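Local coordinates for Sn-glycerol-3-phosphate ABC transporter substrate-binding protein UspB (PDB 4MFI), which probably serves as the substrate-binding subunit of an ATP-binding cassette importer, capturing glycerophosphocholine for uptake by Mycobacterium tuberculosis, at residues D133-L136 and A137-E140. Sequence-based numbering, arbitrary orientation.
Sequences DSLL and ADYE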
loop_
_atom_site.group_PDB
_atom_site.type_symbol
_atom_site.label_atom_id
_atom_site.label_comp_id
_atom_site.label_asym_id
_atom_site.label_seq_id
_atom_site.Cartn_x
_atom_site.Cartn_y
_atom_site.Cartn_z
ATOM N N ASP A 133 -3.616 10.438 -8.520
ATOM C CA ASP A 133 -2.689 11.436 -7.989
ATOM C C ASP A 133 -1.773 10.878 -6.913
ATOM O O ASP A 133 -0.545 11.028 -6.999
ATOM C CB ASP A 133 -3.433 12.659 -7.439
ATOM C CG ASP A 133 -4.030 13.535 -8.525
ATOM O OD1 ASP A 133 -3.682 13.347 -9.708
ATOM O OD2 ASP A 133 -4.836 14.435 -8.187
ATOM N N SER A 134 -2.356 10.226 -5.908
ATOM C CA SER A 134 -1.558 9.730 -4.792
ATOM C C SER A 134 -0.613 8.629 -5.243
ATOM O O SER A 134 0.507 8.535 -4.745
ATOM C CB SER A 134 -2.441 9.233 -3.640
ATOM O OG SER A 134 -3.175 8.089 -4.038
ATOM N N LEU A 135 -1.057 7.803 -6.189
ATOM C CA LEU A 135 -0.266 6.638 -6.589
ATOM C C LEU A 135 1.011 7.039 -7.316
ATOM O O LEU A 135 2.034 6.371 -7.189
ATOM C CB LEU A 135 -1.091 5.661 -7.431
ATOM C CG LEU A 135 -2.296 5.028 -6.725
ATOM C CD1 LEU A 135 -2.991 4.029 -7.651
ATOM C CD2 LEU A 135 -1.888 4.362 -5.417
ATOM N N LEU A 136 0.960 8.122 -8.085
ATOM C CA LEU A 136 2.171 8.639 -8.711
ATOM C C LEU A 136 3.005 9.458 -7.719
ATOM O O LEU A 136 4.242 9.376 -7.719
ATOM C CB LEU A 136 1.827 9.466 -9.953
ATOM C CG LEU A 136 3.042 9.981 -10.729
ATOM C CD1 LEU A 136 3.917 8.827 -11.197
ATOM C CD2 LEU A 136 2.588 10.817 -11.907
ATOM N N ALA A 137 2.329 10.233 -6.869
ATOM C CA ALA A 137 3.005 11.044 -5.850
ATOM C C ALA A 137 3.769 10.191 -4.841
ATOM O O ALA A 137 4.707 10.670 -4.201
ATOM C CB ALA A 137 2.008 11.939 -5.128
ATOM N N ASP A 138 3.362 8.929 -4.693
ATOM C CA ASP A 138 4.046 7.987 -3.807
ATOM C C ASP A 138 5.535 7.862 -4.123
ATOM O O ASP A 138 6.327 7.511 -3.239
ATOM C CB ASP A 138 3.435 6.588 -3.930
ATOM C CG ASP A 138 2.086 6.463 -3.255
ATOM O OD1 ASP A 138 1.831 7.136 -2.229
ATOM O OD2 ASP A 138 1.274 5.657 -3.748
ATOM N N TYR A 139 5.916 8.126 -5.377
ATOM C CA TYR A 139 7.308 7.939 -5.807
ATOM C C TYR A 139 8.046 9.241 -6.033
ATOM O O TYR A 139 9.107 9.262 -6.663
ATOM C CB TYR A 139 7.380 7.066 -7.067
ATOM C CG TYR A 139 6.594 5.791 -6.907
ATOM C CD1 TYR A 139 7.050 4.763 -6.086
ATOM C CD2 TYR A 139 5.377 5.620 -7.556
ATOM C CE1 TYR A 139 6.312 3.599 -5.922
ATOM C CE2 TYR A 139 4.643 4.464 -7.404
ATOM C CZ TYR A 139 5.109 3.457 -6.589
ATOM O OH TYR A 139 4.358 2.309 -6.443
ATOM N N GLU A 140 7.477 10.330 -5.530
ATOM C CA GLU A 140 8.070 11.646 -5.698
ATOM C C GLU A 140 8.945 11.986 -4.504
ATOM O O GLU A 140 8.571 11.763 -3.347
ATOM C CB GLU A 140 6.979 12.707 -5.884
ATOM C CG GLU A 140 7.511 14.107 -6.156
ATOM C CD GLU A 140 7.453 15.007 -4.930
ATOM O OE1 GLU A 140 8.294 15.924 -4.814
ATOM O OE2 GLU A 140 6.555 14.804 -4.083
#
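Ala137 N and Asp138 N reach back to Asp133 O (3.0 Å) and Ser134 O (2.9 Å) as i to i+4 helical hydrogen bonds, whereas Tyr139 N turns to Leu136 O (3.1 Å), three residues back, as the short helix 133-137 runs out. The carboxylate of Asp138 folds back against the last helical turn: CG lies beside the residue's own N (chi1 -74°), which brings OD2 to 3.4 Å from Leu135 CA, with the Leu135 side chain running alongside in the same direction. Ser134 O lies over the flat face of the Asp138 carboxylate, 3.0 Å from CG and almost equally far from the two oxygens; both groups are acceptors, so no hydrogen bond links them, and the electrostatic cost is probably offset by Arg152, which forms a salt bridge with OD2, and by Thr304, hydrogen-bonded to the same oxygen. A type I beta turn, Ala137 to Glu140, closed by Glu140 N to Ala137 O (3.1 Å), then leads into strand 140-141, which pairs antiparallel with strand 144-160 in the mixed sheet of this periplasmic-binding-protein fold. Within the turn, Asp138 CB sits over the centre of one face of the Tyr139 ring, 4.1 Å above its plane. The same ring swings back beside the helix end, where CE2 approaches Leu135 O obliquely at 3.2 Å, and it makes an edge-to-face contact with Trp105. At the N-terminal end of 133-136, Asp133 OD1 forms a salt bridge with Lys350.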